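Local coordinates for protein soluble cytochrome b558 (Ectothiorhodospira shaposhnikovii, PDB 1CXY) that binds heme in a cytochrome b5-type fold and probably serves as a soluble electron carrier, at residues A27-V32 with L82-L86. Sequence-based numbering, arbitrary orientation.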
ATOM      1  N   ALA A  27      -0.907  -4.827  -1.480  1.00 14.49           N
ATOM      2  CA  ALA A  27      -0.397  -5.316  -2.767  1.00 15.03           C
ATOM      3  C   ALA A  27      -0.866  -4.277  -3.801  1.00 15.57           C
ATOM      4  O   ALA A  27      -2.054  -3.915  -3.845  1.00 16.58           O
ATOM      5  CB  ALA A  27      -0.902  -6.702  -3.120  1.00 15.66           C
ATOM      6  N   ILE A  28       0.036  -3.752  -4.605  1.00 14.93           N
ATOM      7  CA  ILE A  28      -0.266  -2.742  -5.636  1.00 15.03           C
ATOM      8  C   ILE A  28       0.544  -3.121  -6.882  1.00 16.09           C
ATOM      9  O   ILE A  28       1.754  -3.338  -6.765  1.00 17.67           O
ATOM     10  CB  ILE A  28       0.117  -1.320  -5.217  1.00 15.05           C
ATOM     11  CG1 ILE A  28      -0.753  -0.830  -4.056  1.00 16.21           C
ATOM     12  CG2 ILE A  28      -0.001  -0.317  -6.371  1.00 16.18           C
ATOM     13  CD1 ILE A  28      -0.186   0.377  -3.325  1.00 15.53           C
ATOM     14  N   HIS A  29      -0.112  -3.245  -8.044  1.00 16.50           N
ATOM     15  CA  HIS A  29       0.608  -3.623  -9.258  1.00 18.46           C
ATOM     16  C   HIS A  29       1.457  -4.876  -9.130  1.00 18.40           C
ATOM     17  O   HIS A  29       2.599  -4.916  -9.628  1.00 19.53           O
ATOM     18  CB  HIS A  29       1.506  -2.451  -9.705  1.00 19.66           C
ATOM     19  CG  HIS A  29       0.717  -1.270 -10.190  1.00 21.72           C
ATOM     20  ND1 HIS A  29      -0.360  -1.422 -11.026  1.00 24.35           N
ATOM     21  CD2 HIS A  29       0.881   0.054  -9.979  1.00 23.47           C
ATOM     22  CE1 HIS A  29      -0.858  -0.217 -11.278  1.00 23.73           C
ATOM     23  NE2 HIS A  29      -0.161   0.677 -10.637  1.00 23.62           N
ATOM     24  N   GLY A  30       0.946  -5.907  -8.459  1.00 17.95           N
ATOM     25  CA  GLY A  30       1.665  -7.164  -8.304  1.00 18.29           C
ATOM     26  C   GLY A  30       2.854  -7.096  -7.346  1.00 17.57           C
ATOM     27  O   GLY A  30       3.621  -8.071  -7.327  1.00 20.01           O
ATOM     28  N   LYS A  31       3.049  -6.026  -6.605  1.00 16.43           N
ATOM     29  CA  LYS A  31       4.167  -5.897  -5.672  1.00 16.31           C
ATOM     30  C   LYS A  31       3.565  -5.754  -4.266  1.00 16.18           C
ATOM     31  O   LYS A  31       2.432  -5.302  -4.109  1.00 16.80           O
ATOM     32  CB  LYS A  31       5.105  -4.742  -6.000  1.00 17.43           C
ATOM     33  CG  LYS A  31       5.872  -4.967  -7.306  1.00 20.66           C
ATOM     34  CD  LYS A  31       6.572  -3.712  -7.806  1.00 22.06           C
ATOM     35  CE  LYS A  31       5.611  -2.734  -8.460  1.00 23.62           C
ATOM     36  NZ  LYS A  31       5.072  -3.213  -9.758  1.00 27.08           N
ATOM     37  N   VAL A  32       4.351  -6.187  -3.286  1.00 14.40           N
ATOM     38  CA  VAL A  32       3.925  -6.142  -1.890  1.00 14.81           C
ATOM     39  C   VAL A  32       4.749  -5.133  -1.108  1.00 14.21           C
ATOM     40  O   VAL A  32       5.969  -5.026  -1.245  1.00 14.29           O
ATOM     41  CB  VAL A  32       4.018  -7.546  -1.254  1.00 14.79           C
ATOM     42  CG1 VAL A  32       3.651  -7.480   0.236  1.00 15.97           C
ATOM     43  CG2 VAL A  32       3.069  -8.509  -1.960  1.00 16.27           C
ATOM     44  N   LEU A  82       8.711  -1.260  -0.542  1.00 14.54           N
ATOM     45  CA  LEU A  82       8.620  -2.547  -1.216  1.00 14.87           C
ATOM     46  C   LEU A  82       9.215  -3.661  -0.368  1.00 14.99           C
ATOM     47  O   LEU A  82      10.297  -3.491   0.203  1.00 14.43           O
ATOM     48  CB  LEU A  82       9.450  -2.505  -2.519  1.00 15.00           C
ATOM     49  CG  LEU A  82       9.457  -3.800  -3.344  1.00 16.43           C
ATOM     50  CD1 LEU A  82       8.058  -4.009  -3.901  1.00 15.44           C
ATOM     51  CD2 LEU A  82      10.474  -3.663  -4.484  1.00 18.64           C
ATOM     52  N   ILE A  83       8.558  -4.819  -0.244  1.00 14.05           N
ATOM     53  CA  ILE A  83       9.199  -5.956   0.421  1.00 13.95           C
ATOM     54  C   ILE A  83       9.179  -7.218  -0.437  1.00 14.91           C
ATOM     55  O   ILE A  83       9.866  -8.191  -0.090  1.00 16.97           O
ATOM     56  CB  ILE A  83       8.620  -6.275   1.814  1.00 14.39           C
ATOM     57  CG1 ILE A  83       7.116  -6.576   1.724  1.00 14.94           C
ATOM     58  CG2 ILE A  83       8.866  -5.116   2.785  1.00 15.18           C
ATOM     59  CD1 ILE A  83       6.511  -7.193   2.986  1.00 15.13           C
ATOM     60  N   GLY A  84       8.424  -7.258  -1.529  1.00 15.48           N
ATOM     61  CA  GLY A  84       8.397  -8.464  -2.375  1.00 15.78           C
ATOM     62  C   GLY A  84       7.368  -8.364  -3.492  1.00 16.67           C
ATOM     63  O   GLY A  84       6.854  -7.289  -3.781  1.00 16.02           O
ATOM     64  N   THR A  85       7.159  -9.498  -4.169  1.00 16.81           N
ATOM     65  CA  THR A  85       6.166  -9.555  -5.237  1.00 18.76           C
ATOM     66  C   THR A  85       5.024 -10.486  -4.836  1.00 20.40           C
ATOM     67  O   THR A  85       5.118 -11.257  -3.877  1.00 19.83           O
ATOM     68  CB  THR A  85       6.745 -10.073  -6.567  1.00 18.11           C
ATOM     69  OG1 THR A  85       7.242 -11.398  -6.348  1.00 19.49           O
ATOM     70  CG2 THR A  85       7.881  -9.166  -7.029  1.00 19.79           C
ATOM     71  N   LEU A  86       3.929 -10.375  -5.562  1.00 22.83           N
ATOM     72  CA  LEU A  86       2.735 -11.171  -5.321  1.00 24.66           C
ATOM     73  C   LEU A  86       2.703 -12.385  -6.241  1.00 26.94           C
ATOM     74  O   LEU A  86       2.971 -12.181  -7.445  1.00 27.25           O
ATOM     75  CB  LEU A  86       1.537 -10.246  -5.577  1.00 24.63           C
ATOM     76  CG  LEU A  86       0.174 -10.653  -5.045  1.00 26.08           C
ATOM     77  CD1 LEU A  86       0.213 -10.729  -3.526  1.00 25.43           C
ATOM     78  CD2 LEU A  86      -0.894  -9.712  -5.558  1.00 26.04           C
TER
HETATM   79  O   HOH W   1       3.585  -9.996  -9.461  1.00 44.44           O
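The flat carbonyl groups of G30 and G84 are each approached from above their planes: G30 O accepts a hydrogen bond from L86 N and G84 O one from V32 N, each donor 45° out of the carbonyl plane. The carbonyl of V32 is met more nearly in its own plane, with I83 N tilted by 20° and I83 N to V32 O measuring 2.8 Å. A second, weak bond from G84 N to the same V32 O spans 3.3 Å, and the two donors facing one residue define a classic beta bulge. Strand 82-85, at one edge of the chain's four-stranded sheet, thereby pairs antiparallel with strand 31-34, which a type I' turn from I28 to K31 joins to strand 23-28.

The two branches of V32 part: CG1, anti to the backbone N (chi1 177°), lies 3.9 Å from I83 CG1, while CG2 turns to L86 CD1. The other L86 branch, CD2, rests 3.9 Å from A27 CB, and L12 of helix 12-15 touches both residues. On the face of K31 and T85, K31 CB sits 3.7 Å from L82 CD1. The lysine chain then bends back, bringing NZ within 3.0 Å of H29 O. Shortening K31 to an alanine is likely to leave H29 O without its ammonium mate and to uncover part of L82 CD1. Beside the L86 N bond, one water donates to both G30 O and L86 O, lying 2.9 Å from G30 O.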